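Local coordinates for hypothetical conserved protein, GK1056 (Geobacillus kaustophilus, PDB 2QYH) that probably acts as a magnesium-dependent phosphatase of the haloacid dehalogenase (HAD) superfamily, although its own substrate is unknown, at residues 19-22 / 23-27; 195-199 / 200-204; 207-210 / 211-214; 225-228 / 229-233; 245-248 / 249-253. One frame throughout, in Å; residues are numbered along the deposited sequence.

Interaction 1 (19-22 / 23-27); sequences KQLP and LSTIE
Leu23 starts helix 23-34 directly after Pro22, and it points away from 19-22. In the dimer its side chain packs on Ala124 of the second subunit. Ser24 comes next and touches the proline lightly. Its OG is hydrogen-bonded to a bound glycerol, probably from the crystallisation liquor.

Thr25 makes the main polar contact. Its backbone N donates to Pro22 O over 3.1 Å, from well above the carbonyl plane (62° out of it). This bond closes the first turn of the helix, with Pro22 as the N-cap. The N-H that proline lacks is not one the helix bonds require at the N-cap. The segment leads from the loop after strand 5-8 into the first helix of the HAD core, and Thr25 lies near a probable DxDx(T/V) signature without touching it.

The two branches of Thr25 have different neighbours. Thr25 lies beside the proline ring, with OG1 3.8 Å from Pro22 CB and about as far from Pro22 CG and CD. CG2 is anti to the backbone N and reaches Leu21 CD1, 4.0 Å away. Ile26 also turns its N to Pro22 O, but this bond is weak at 3.5 Å. Its side chain crosses that of Leu21 at about a right angle, with Ile26 CG1 3.8 Å from Leu21 CD2. Leu21 is buried and also packs on Leu57 of helix 51-57. Glu27 continues the helix, its N bonded to Leu23 O, and its carboxylate pairs with Arg30.

Interaction 2 (195-199 / 200-204); sequences LGIDK and KDVYA
Asp198 and Asp201 bring two like charges close together on one tight turn. Asp198 OD1 and Asp201 OD2 are 4.6 Å apart, and Asp201 OD2 lies 3.7 Å from Asp198 CB. Asp198 is poorly ordered, so the spacing of its carboxylate is uncertain. Lys200 may ease the repulsion. Its chain runs beside Asp198 in the same direction, with Lys200 CG 3.9 Å from Asp198 CB. The lysine NZ stays too far from the carboxylate for a salt bridge.

Two backbone bonds fold the turn. Asp201 N donates to Asp198 O over 2.7 Å, and Val202 N donates to Lys199 O over 2.9 Å. Both donors come from above the carbonyl plane, as suits bonds between residues three apart. The turn is the link from helix 184-195 to strand 202-206 in the parallel part of the HAD core sheet. The helix ends in a Schellman motif: Gly196 has positive phi, and Ile197 N bonds back to Ile192 O.

Under the turn lies an apolar pair. Ile197 CG2 meets Val202 CG2 at 3.8 Å, the two side chains set at a slant to each other. With Ile197 CG1 beside the backbone N (chi1 -64°), the CG2 methyl is the branch set opposite that N, and it reaches the valine and Asp201 CB. Ile197 and Val202 both also pack on Ile192 and on Ile5 of strand 5-8.

Interaction 3 (207-210 / 211-214); sequences DGLN and DIEM
Asp211 folds back over Gly208, and its side chain carries most of this contact. CB lies beside Gly208 O. The backbone at the same residue is tied to that oxygen too, since Asp211 N donates to Gly208 O over 2.7 Å. CG of Asp211 is also near, 3.6 Å from Gly208 O. It is anti to the carbonyl carbon (chi1 -66°), which turns the carboxylate toward the backbone of 207-208. At the tip, OD2 accepts two backbone N-H groups. Gly208 N meets its anti lone pair at 2.9 Å. Asp207 N comes from above the carboxylate plane, 43° out of it, at 3.0 Å. The other oxygen, OD1, forms a salt bridge with Lys184. These partners fix the rotation of the carboxylate.

A second backbone bond follows: Ile212 N donates to Leu209 O over 3.1 Å. Water 1 joins Leu209 O to Glu213 N. The Leu209 and Ile212 side chains lie side by side, Leu209 CD2 4.1 Å from Ile212 CD1.

Asp211 OD2 also lies close to Asp9 OD2 of the probable DxDx(T/V) signature, two like charges that a bound metal might offset. The loop after strand 202-206, with the sequence Asp-Gly-Leu-Asn-Asp, is consistent with HAD motif IV, whose acidic residues help to hold magnesium in relatives.

Interaction 4 (225-228 / 229-233); sequences GNAH and EEVKR
His228 O is gripped by two backbone N-H groups. Lys232 N donates over 3.1 Å in the carbonyl plane, while Val231 N donates over 2.9 Å from above it. The histidine side chain caps a third N-H. Its CG is anti to the backbone N (chi1 -173°), which brings the ring edge to the helix start. There ND1 accepts from Glu230 N at 2.9 Å, close to the ring plane and with a nearly straight bond (165°). Glu230 CG lies against His228 CE1. The Glu230 chain bends at chi2, and its carboxylate is held side-on by Arg233, NE to OE1 and NH2 to OE2.

Lys232 stretches back along the loop in an extended chain. Its NZ donates to Gly225 O over 2.7 Å, and its CE passes beside Ala227 O. A leucine in its place would probably leave Gly225 O without this donor and let the 225-227 loop move more freely. On the buried side, Ala227 CB meets Val231 CG1 at 4.0 Å.

His228 is thus the N-cap of helix 229-234, with its imidazole as the capping group, at the end of the loop that follows strand 220-223 of the HAD core.

Interaction 5 (245-248 / 249-253); sequences EGIW and YGLKQ
Ile247 and Leu251 lie side by side one helical turn apart, with Ile247 CG2 3.7 Å from Leu251 CD1. On another face, Trp248 and Lys252 make a similar pair. The lysine chain runs alongside the indole, and Lys252 CD comes 4.1 Å from Trp248 CZ2. Trp248 CG is anti to the backbone N (chi1 170°), which swings the indole out to meet both Lys252 and helix 23-34. Replacing the indole with the methyl of an alanine would probably open a gap beside Ser24 and Glu27 and take away the surface along which Lys252 lies.

These pairs are spaced by regular alpha-helical bonds. Tyr249 N donates to Glu245 O over 2.8 Å. The next three N-H groups, of Gly250, Leu251 and Lys252, donate in the same i to i+4 step. Glu245 is the N-cap. Tyr249 turns to the loop after strand 237-238, where its ring makes a cation-pi contact with Lys240.

Helix 246-253 lies near the C-terminus of the chain. Trp248 packs against helix 23-34, and Leu251 does so too, on Ala28 and Leu32. Ile247 and Leu251 both rest on Phe205 of strand 202-206, in the core sheet.

In the fold
The five contacts follow one another along the chain, all in its HAD core. Interactions 3 and 4 are the nearest pair, with centres about 9 Å apart. Gly208 O packs on Val231 CG2, and Leu209 CD2 lies 3.6 Å from His228 CG. Interactions 1 and 5 also touch: Thr25 OG1 lies 4.0 Å from Ile247 CB. Interaction 2 joins interaction 3 through Ala204 CB and Met214 CG, 3.8 Å apart. The probable active site, with the DxDx(T/V) signature, is touched by Asp211 of interaction 3 and Ile247 of interaction 5. Glycerol, probably from the crystallisation liquor, lies near interactions 1, 3 and 5. Interactions 1 and 3 do not meet; their centres are about 21 Å apart.

Interaction 1 (19-22 / 23-27)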
loop_
_atom_site.group_PDB
_atom_site.type_symbol
_atom_site.label_atom_id
_atom_site.label_comp_id
_atom_site.label_asym_id
_atom_site.label_seq_id
_atom_site.Cartn_x
_atom_site.Cartn_y
_atom_site.Cartn_z
ATOM N N LYS D 19 -3.032 0.332 12.961
ATOM C CA LYS D 19 -2.631 0.665 11.592
ATOM C C LYS D 19 -3.831 1.193 10.818
ATOM O O LYS D 19 -3.897 1.081 9.593
ATOM C CB LYS D 19 -2.088 -0.578 10.879
ATOM C CG LYS D 19 -0.580 -0.772 10.938
ATOM C CD LYS D 19 -0.025 -0.803 12.341
ATOM C CE LYS D 19 1.454 -1.142 12.279
ATOM N NZ LYS D 19 2.096 -1.072 13.612
ATOM N N GLN D 20 -4.776 1.769 11.546
ATOM C CA GLN D 20 -5.988 2.274 10.934
ATOM C C GLN D 20 -5.932 3.777 10.728
ATOM O O GLN D 20 -5.400 4.516 11.558
ATOM C CB GLN D 20 -7.207 1.904 11.795
ATOM C CG GLN D 20 -7.421 0.394 11.992
ATOM C CD GLN D 20 -7.652 -0.356 10.682
ATOM O OE1 GLN D 20 -8.617 -0.091 9.957
ATOM N NE2 GLN D 20 -6.764 -1.293 10.377
ATOM N N LEU D 21 -6.487 4.225 9.605
ATOM C CA LEU D 21 -6.505 5.640 9.278
ATOM C C LEU D 21 -7.802 6.276 9.768
ATOM O O LEU D 21 -8.883 5.990 9.254
ATOM C CB LEU D 21 -6.367 5.810 7.773
ATOM C CG LEU D 21 -6.370 7.246 7.283
ATOM C CD1 LEU D 21 -5.197 8.011 7.858
ATOM C CD2 LEU D 21 -6.292 7.225 5.794
ATOM N N PRO D 22 -7.714 7.149 10.774
ATOM C CA PRO D 22 -8.929 7.789 11.286
ATOM C C PRO D 22 -9.663 8.624 10.229
ATOM O O PRO D 22 -9.033 9.326 9.432
ATOM C CB PRO D 22 -8.407 8.658 12.431
ATOM C CG PRO D 22 -7.168 7.951 12.872
ATOM C CD PRO D 22 -6.537 7.546 11.563
ATOM N N LEU D 23 -10.989 8.544 10.232
ATOM C CA LEU D 23 -11.821 9.305 9.306
ATOM C C LEU D 23 -11.543 10.815 9.379
ATOM O O LEU D 23 -11.476 11.497 8.348
ATOM C CB LEU D 23 -13.300 9.046 9.615
ATOM C CG LEU D 23 -14.137 8.073 8.767
ATOM C CD1 LEU D 23 -13.317 6.913 8.240
ATOM C CD2 LEU D 23 -15.284 7.579 9.624
ATOM N N SER D 24 -11.371 11.336 10.592
ATOM C CA SER D 24 -11.123 12.767 10.770
ATOM C C SER D 24 -9.761 13.237 10.255
ATOM O O SER D 24 -9.559 14.432 10.034
ATOM C CB SER D 24 -11.290 13.166 12.243
ATOM O OG SER D 24 -10.338 12.525 13.067
ATOM N N THR D 25 -8.830 12.302 10.075
ATOM C CA THR D 25 -7.509 12.649 9.555
ATOM C C THR D 25 -7.670 12.874 8.051
ATOM O O THR D 25 -6.999 13.728 7.461
ATOM C CB THR D 25 -6.474 11.526 9.828
ATOM O OG1 THR D 25 -6.206 11.463 11.233
ATOM C CG2 THR D 25 -5.171 11.792 9.094
ATOM N N ILE D 26 -8.572 12.107 7.438
ATOM C CA ILE D 26 -8.860 12.254 6.017
ATOM C C ILE D 26 -9.489 13.634 5.818
ATOM O O ILE D 26 -9.168 14.329 4.856
ATOM C CB ILE D 26 -9.833 11.156 5.515
ATOM C CG1 ILE D 26 -9.109 9.803 5.475
ATOM C CG2 ILE D 26 -10.390 11.519 4.136
ATOM C CD1 ILE D 26 -9.958 8.672 4.947
ATOM N N GLU D 27 -10.379 14.030 6.731
ATOM C CA GLU D 27 -11.016 15.348 6.657
ATOM C C GLU D 27 -9.942 16.412 6.867
ATOM O O GLU D 27 -9.880 17.404 6.136
ATOM C CB GLU D 27 -12.067 15.518 7.753
ATOM C CG GLU D 27 -13.483 15.841 7.282
ATOM C CD GLU D 27 -13.560 16.859 6.150
ATOM O OE1 GLU D 27 -13.414 16.458 4.974
ATOM O OE2 GLU D 27 -13.773 18.058 6.431
#

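Interaction 2 (195-199 / 200-204)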
loop_
_atom_site.group_PDB
_atom_site.type_symbol
_atom_site.label_atom_id
_atom_site.label_comp_id
_atom_site.label_asym_id
_atom_site.label_seq_id
_atom_site.Cartn_x
_atom_site.Cartn_y
_atom_site.Cartn_z
ATOM N N LEU D 195 11.334 25.030 -1.377
ATOM C CA LEU D 195 9.982 25.558 -1.556
ATOM C C LEU D 195 9.893 27.032 -1.171
ATOM O O LEU D 195 8.941 27.723 -1.533
ATOM C CB LEU D 195 8.969 24.751 -0.732
ATOM C CG LEU D 195 8.800 23.282 -1.137
ATOM C CD1 LEU D 195 7.741 22.619 -0.271
ATOM C CD2 LEU D 195 8.411 23.200 -2.612
ATOM N N GLY D 196 10.895 27.507 -0.437
ATOM C CA GLY D 196 10.904 28.893 -0.017
ATOM C C GLY D 196 9.943 29.129 1.126
ATOM O O GLY D 196 9.291 30.173 1.192
ATOM N N ILE D 197 9.851 28.155 2.030
ATOM C CA ILE D 197 8.957 28.254 3.178
ATOM C C ILE D 197 9.709 28.564 4.466
ATOM O O ILE D 197 10.644 27.851 4.838
ATOM C CB ILE D 197 8.159 26.946 3.377
ATOM C CG1 ILE D 197 7.249 26.704 2.166
ATOM C CG2 ILE D 197 7.336 27.017 4.679
ATOM C CD1 ILE D 197 6.331 25.515 2.325
ATOM N N ASP D 198 9.289 29.629 5.146
ATOM C CA ASP D 198 9.912 30.038 6.406
ATOM C C ASP D 198 9.601 29.030 7.509
ATOM O O ASP D 198 8.476 28.518 7.610
ATOM C CB ASP D 198 9.413 31.425 6.821
ATOM C CG ASP D 198 9.918 32.524 5.906
ATOM O OD1 ASP D 198 9.421 33.665 6.018
ATOM O OD2 ASP D 198 10.815 32.253 5.079
ATOM N N LYS D 199 10.601 28.750 8.339
ATOM C CA LYS D 199 10.448 27.792 9.430
ATOM C C LYS D 199 9.203 28.063 10.293
ATOM O O LYS D 199 8.531 27.137 10.732
ATOM C CB LYS D 199 11.712 27.806 10.287
ATOM C CG LYS D 199 11.747 26.752 11.360
ATOM C CD LYS D 199 13.061 26.804 12.115
ATOM C CE LYS D 199 14.235 26.498 11.203
ATOM N NZ LYS D 199 15.521 26.592 11.945
ATOM N N LYS D 200 8.895 29.337 10.515
ATOM C CA LYS D 200 7.739 29.729 11.319
ATOM C C LYS D 200 6.416 29.260 10.704
ATOM O O LYS D 200 5.359 29.350 11.330
ATOM C CB LYS D 200 7.706 31.253 11.484
ATOM C CG LYS D 200 7.542 32.000 10.176
ATOM C CD LYS D 200 7.140 33.447 10.385
ATOM C CE LYS D 200 6.832 34.109 9.044
ATOM N NZ LYS D 200 6.398 35.528 9.176
ATOM N N ASP D 201 6.471 28.767 9.473
ATOM C CA ASP D 201 5.267 28.290 8.814
ATOM C C ASP D 201 5.334 26.792 8.586
ATOM O O ASP D 201 4.534 26.238 7.839
ATOM C CB ASP D 201 5.071 29.002 7.481
ATOM C CG ASP D 201 4.886 30.494 7.641
ATOM O OD1 ASP D 201 3.914 30.919 8.300
ATOM O OD2 ASP D 201 5.719 31.246 7.105
ATOM N N VAL D 202 6.293 26.138 9.228
ATOM C CA VAL D 202 6.447 24.700 9.090
ATOM C C VAL D 202 5.905 24.021 10.344
ATOM O O VAL D 202 6.268 24.390 11.452
ATOM C CB VAL D 202 7.934 24.316 8.912
ATOM C CG1 VAL D 202 8.075 22.810 8.700
ATOM C CG2 VAL D 202 8.518 25.071 7.743
ATOM N N TYR D 203 5.032 23.036 10.162
ATOM C CA TYR D 203 4.438 22.297 11.272
ATOM C C TYR D 203 4.764 20.818 11.114
ATOM O O TYR D 203 5.025 20.357 10.007
ATOM C CB TYR D 203 2.921 22.463 11.252
ATOM C CG TYR D 203 2.454 23.888 11.366
ATOM C CD1 TYR D 203 1.970 24.392 12.579
ATOM C CD2 TYR D 203 2.527 24.748 10.275
ATOM C CE1 TYR D 203 1.560 25.721 12.698
ATOM C CE2 TYR D 203 2.123 26.079 10.381
ATOM C CZ TYR D 203 1.646 26.560 11.597
ATOM O OH TYR D 203 1.265 27.878 11.706
ATOM N N ALA D 204 4.745 20.070 12.212
ATOM C CA ALA D 204 5.004 18.634 12.151
ATOM C C ALA D 204 4.290 17.898 13.281
ATOM O O ALA D 204 4.174 18.411 14.385
ATOM C CB ALA D 204 6.509 18.356 12.210
#

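Interaction 3 (207-210 / 211-214)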
loop_
_atom_site.group_PDB
_atom_site.type_symbol
_atom_site.label_atom_id
_atom_site.label_comp_id
_atom_site.label_asym_id
_atom_site.label_seq_id
_atom_site.Cartn_x
_atom_site.Cartn_y
_atom_site.Cartn_z
ATOM N N ASP D 207 5.124 11.114 17.011
ATOM C CA ASP D 207 4.747 10.270 18.129
ATOM C C ASP D 207 5.915 9.516 18.756
ATOM O O ASP D 207 5.917 9.249 19.954
ATOM C CB ASP D 207 3.692 9.279 17.637
ATOM C CG ASP D 207 3.407 8.181 18.629
ATOM O OD1 ASP D 207 2.762 8.459 19.667
ATOM O OD2 ASP D 207 3.834 7.035 18.361
ATOM N N GLY D 208 6.912 9.169 17.957
ATOM C CA GLY D 208 8.034 8.425 18.497
ATOM C C GLY D 208 9.322 9.200 18.642
ATOM O O GLY D 208 9.452 10.336 18.174
ATOM N N LEU D 209 10.285 8.560 19.294
ATOM C CA LEU D 209 11.596 9.147 19.538
ATOM C C LEU D 209 12.289 9.550 18.238
ATOM O O LEU D 209 13.082 10.492 18.215
ATOM C CB LEU D 209 12.460 8.147 20.299
ATOM C CG LEU D 209 11.855 7.591 21.596
ATOM C CD1 LEU D 209 12.726 6.459 22.107
ATOM C CD2 LEU D 209 11.727 8.706 22.639
ATOM N N ASN D 210 11.994 8.840 17.153
ATOM C CA ASN D 210 12.609 9.176 15.872
ATOM C C ASN D 210 12.011 10.469 15.308
ATOM O O ASN D 210 12.479 11.003 14.301
ATOM C CB ASN D 210 12.462 8.015 14.876
ATOM C CG ASN D 210 11.025 7.748 14.481
ATOM O OD1 ASN D 210 10.088 8.276 15.074
ATOM N ND2 ASN D 210 10.848 6.908 13.471
ATOM N N ASP D 211 10.990 10.980 15.989
ATOM C CA ASP D 211 10.341 12.212 15.586
ATOM C C ASP D 211 10.850 13.421 16.368
ATOM O O ASP D 211 10.479 14.560 16.064
ATOM C CB ASP D 211 8.829 12.104 15.780
ATOM C CG ASP D 211 8.193 11.088 14.854
ATOM O OD1 ASP D 211 8.481 11.143 13.641
ATOM O OD2 ASP D 211 7.400 10.244 15.328
ATOM N N ILE D 212 11.700 13.186 17.365
ATOM C CA ILE D 212 12.208 14.274 18.191
ATOM C C ILE D 212 12.959 15.364 17.451
ATOM O O ILE D 212 12.671 16.549 17.635
ATOM C CB ILE D 212 13.096 13.742 19.336
ATOM C CG1 ILE D 212 12.217 13.060 20.394
ATOM C CG2 ILE D 212 13.886 14.880 19.959
ATOM C CD1 ILE D 212 12.994 12.383 21.498
ATOM N N GLU D 213 13.920 14.984 16.618
ATOM C CA GLU D 213 14.682 15.987 15.885
ATOM C C GLU D 213 13.752 16.814 15.004
ATOM O O GLU D 213 13.826 18.042 14.981
ATOM C CB GLU D 213 15.762 15.327 15.030
ATOM C CG GLU D 213 16.576 16.320 14.224
ATOM C CD GLU D 213 17.413 15.651 13.159
ATOM O OE1 GLU D 213 16.905 14.693 12.524
ATOM O OE2 GLU D 213 18.567 16.090 12.947
HETATM N N MSE D 214 12.871 16.130 14.284
HETATM C CA MSE D 214 11.912 16.792 13.407
HETATM C C MSE D 214 11.068 17.803 14.177
HETATM O O MSE D 214 10.956 18.970 13.786
HETATM C CB MSE D 214 10.995 15.760 12.754
HETATM C CG MSE D 214 9.721 16.350 12.195
HETATM SE SE MSE D 214 8.656 15.048 11.285
HETATM C CE MSE D 214 7.636 14.328 12.759
HETATM O O HOH W 1 14.547 12.199 16.841
#

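Interaction 4 (225-228 / 229-233)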
loop_
_atom_site.group_PDB
_atom_site.type_symbol
_atom_site.label_atom_id
_atom_site.label_comp_id
_atom_site.label_asym_id
_atom_site.label_seq_id
_atom_site.Cartn_x
_atom_site.Cartn_y
_atom_site.Cartn_z
ATOM N N GLY D 225 -1.137 12.752 21.718
ATOM C CA GLY D 225 -1.546 12.431 23.071
ATOM C C GLY D 225 -0.793 11.298 23.760
ATOM O O GLY D 225 -0.432 11.436 24.935
ATOM N N ASN D 226 -0.548 10.176 23.097
ATOM C CA ASN D 226 0.174 9.111 23.784
ATOM C C ASN D 226 1.622 8.992 23.355
ATOM O O ASN D 226 2.169 7.886 23.284
ATOM C CB ASN D 226 -0.550 7.756 23.608
ATOM C CG ASN D 226 -1.933 7.762 24.228
ATOM O OD1 ASN D 226 -2.154 8.415 25.251
ATOM N ND2 ASN D 226 -2.869 7.042 23.620
ATOM N N ALA D 227 2.258 10.123 23.090
ATOM C CA ALA D 227 3.653 10.090 22.676
ATOM C C ALA D 227 4.604 9.986 23.874
ATOM O O ALA D 227 4.248 10.348 24.993
ATOM C CB ALA D 227 3.991 11.360 21.859
ATOM N N HIS D 228 5.796 9.446 23.637
ATOM C CA HIS D 228 6.804 9.316 24.683
ATOM C C HIS D 228 7.047 10.717 25.270
ATOM O O HIS D 228 6.986 11.726 24.555
ATOM C CB HIS D 228 8.076 8.720 24.080
ATOM C CG HIS D 228 9.132 8.377 25.083
ATOM N ND1 HIS D 228 9.912 9.332 25.703
ATOM C CD2 HIS D 228 9.613 7.177 25.492
ATOM C CE1 HIS D 228 10.834 8.734 26.437
ATOM N NE2 HIS D 228 10.675 7.429 26.327
ATOM N N GLU D 229 7.316 10.798 26.567
ATOM C CA GLU D 229 7.494 12.107 27.171
ATOM C C GLU D 229 8.667 12.892 26.627
ATOM O O GLU D 229 8.646 14.126 26.676
ATOM C CB GLU D 229 7.590 12.000 28.688
ATOM C CG GLU D 229 6.301 11.514 29.313
ATOM C CD GLU D 229 6.386 11.439 30.809
ATOM O OE1 GLU D 229 7.431 10.982 31.326
ATOM O OE2 GLU D 229 5.397 11.832 31.463
ATOM N N GLU D 230 9.684 12.207 26.102
ATOM C CA GLU D 230 10.839 12.917 25.529
ATOM C C GLU D 230 10.446 13.587 24.207
ATOM O O GLU D 230 11.114 14.515 23.735
ATOM C CB GLU D 230 12.008 11.962 25.296
ATOM C CG GLU D 230 12.761 11.542 26.552
ATOM C CD GLU D 230 13.367 12.719 27.316
ATOM O OE1 GLU D 230 13.625 13.778 26.706
ATOM O OE2 GLU D 230 13.600 12.576 28.535
ATOM N N VAL D 231 9.351 13.098 23.623
ATOM C CA VAL D 231 8.808 13.622 22.381
ATOM C C VAL D 231 7.946 14.835 22.728
ATOM O O VAL D 231 7.994 15.863 22.047
ATOM C CB VAL D 231 7.928 12.566 21.673
ATOM C CG1 VAL D 231 7.317 13.154 20.406
ATOM C CG2 VAL D 231 8.755 11.315 21.358
ATOM N N LYS D 232 7.165 14.704 23.796
ATOM C CA LYS D 232 6.301 15.782 24.254
ATOM C C LYS D 232 7.135 16.947 24.769
ATOM O O LYS D 232 6.720 18.102 24.686
ATOM C CB LYS D 232 5.390 15.302 25.381
ATOM C CG LYS D 232 4.508 14.133 25.029
ATOM C CD LYS D 232 3.352 14.024 26.009
ATOM C CE LYS D 232 2.386 12.908 25.627
ATOM N NZ LYS D 232 1.169 12.927 26.488
ATOM N N ARG D 233 8.312 16.647 25.309
ATOM C CA ARG D 233 9.164 17.694 25.848
ATOM C C ARG D 233 9.525 18.729 24.792
ATOM O O ARG D 233 9.470 19.935 25.051
ATOM C CB ARG D 233 10.455 17.107 26.431
ATOM C CG ARG D 233 11.322 18.147 27.119
ATOM C CD ARG D 233 12.788 17.804 27.015
ATOM N NE ARG D 233 13.132 16.607 27.773
ATOM C CZ ARG D 233 13.862 16.620 28.882
ATOM N NH1 ARG D 233 14.318 17.773 29.352
ATOM N NH2 ARG D 233 14.142 15.487 29.515
#

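Interaction 5 (245-248 / 249-253)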
loop_
_atom_site.group_PDB
_atom_site.type_symbol
_atom_site.label_atom_id
_atom_site.label_comp_id
_atom_site.label_asym_id
_atom_site.label_seq_id
_atom_site.Cartn_x
_atom_site.Cartn_y
_atom_site.Cartn_z
ATOM N N GLU D 245 -9.070 11.714 17.402
ATOM C CA GLU D 245 -9.058 12.827 16.465
ATOM C C GLU D 245 -7.868 13.739 16.758
ATOM O O GLU D 245 -7.941 14.957 16.578
ATOM C CB GLU D 245 -10.362 13.617 16.563
ATOM C CG GLU D 245 -11.610 12.757 16.491
ATOM C CD GLU D 245 -12.826 13.554 16.060
ATOM O OE1 GLU D 245 -12.909 14.746 16.428
ATOM O OE2 GLU D 245 -13.699 12.994 15.359
ATOM N N GLY D 246 -6.773 13.130 17.207
ATOM C CA GLY D 246 -5.574 13.883 17.533
ATOM C C GLY D 246 -5.133 14.882 16.479
ATOM O O GLY D 246 -4.909 16.059 16.777
ATOM N N ILE D 247 -5.009 14.422 15.238
ATOM C CA ILE D 247 -4.583 15.302 14.165
ATOM C C ILE D 247 -5.581 16.407 13.845
ATOM O O ILE D 247 -5.197 17.566 13.717
ATOM C CB ILE D 247 -4.260 14.495 12.914
ATOM C CG1 ILE D 247 -2.950 13.747 13.162
ATOM C CG2 ILE D 247 -4.161 15.413 11.698
ATOM C CD1 ILE D 247 -2.495 12.907 12.030
ATOM N N TRP D 248 -6.857 16.055 13.727
ATOM C CA TRP D 248 -7.889 17.041 13.439
ATOM C C TRP D 248 -7.938 18.104 14.534
ATOM O O TRP D 248 -7.933 19.305 14.257
ATOM C CB TRP D 248 -9.255 16.357 13.327
ATOM C CG TRP D 248 -10.400 17.317 13.279
ATOM C CD1 TRP D 248 -11.123 17.785 14.340
ATOM C CD2 TRP D 248 -10.929 17.968 12.119
ATOM N NE1 TRP D 248 -12.066 18.688 13.914
ATOM C CE2 TRP D 248 -11.969 18.819 12.551
ATOM C CE3 TRP D 248 -10.620 17.917 10.754
ATOM C CZ2 TRP D 248 -12.707 19.616 11.670
ATOM C CZ3 TRP D 248 -11.354 18.710 9.874
ATOM C CH2 TRP D 248 -12.386 19.548 10.339
ATOM N N TYR D 249 -7.984 17.645 15.779
ATOM C CA TYR D 249 -8.040 18.538 16.924
ATOM C C TYR D 249 -6.834 19.467 16.948
ATOM O O TYR D 249 -6.973 20.683 17.103
ATOM C CB TYR D 249 -8.095 17.726 18.221
ATOM C CG TYR D 249 -8.152 18.580 19.462
ATOM C CD1 TYR D 249 -7.012 18.800 20.240
ATOM C CD2 TYR D 249 -9.339 19.202 19.841
ATOM C CE1 TYR D 249 -7.058 19.621 21.366
ATOM C CE2 TYR D 249 -9.397 20.023 20.962
ATOM C CZ TYR D 249 -8.257 20.229 21.720
ATOM O OH TYR D 249 -8.328 21.039 22.825
ATOM N N GLY D 250 -5.650 18.885 16.791
ATOM C CA GLY D 250 -4.436 19.678 16.804
ATOM C C GLY D 250 -4.450 20.761 15.745
ATOM O O GLY D 250 -4.193 21.928 16.037
ATOM N N LEU D 251 -4.756 20.374 14.511
ATOM C CA LEU D 251 -4.796 21.320 13.409
ATOM C C LEU D 251 -5.824 22.419 13.683
ATOM O O LEU D 251 -5.643 23.571 13.284
ATOM C CB LEU D 251 -5.119 20.589 12.099
ATOM C CG LEU D 251 -4.033 19.666 11.532
ATOM C CD1 LEU D 251 -4.621 18.808 10.421
ATOM C CD2 LEU D 251 -2.849 20.498 11.023
ATOM N N LYS D 252 -6.900 22.055 14.372
ATOM C CA LYS D 252 -7.957 22.997 14.711
ATOM C C LYS D 252 -7.411 23.999 15.744
ATOM O O LYS D 252 -7.566 25.215 15.607
ATOM C CB LYS D 252 -9.144 22.232 15.295
ATOM C CG LYS D 252 -10.475 22.929 15.153
ATOM C CD LYS D 252 -11.032 22.771 13.753
ATOM C CE LYS D 252 -12.303 23.591 13.579
ATOM N NZ LYS D 252 -13.331 23.260 14.605
ATOM N N GLN D 253 -6.763 23.470 16.776
ATOM C CA GLN D 253 -6.181 24.289 17.826
ATOM C C GLN D 253 -5.173 25.275 17.240
ATOM O O GLN D 253 -5.198 26.462 17.558
ATOM C CB GLN D 253 -5.490 23.390 18.854
ATOM C CG GLN D 253 -5.899 23.653 20.291
ATOM C CD GLN D 253 -7.402 23.593 20.486
ATOM O OE1 GLN D 253 -8.053 22.627 20.095
ATOM N NE2 GLN D 253 -7.959 24.630 21.096
#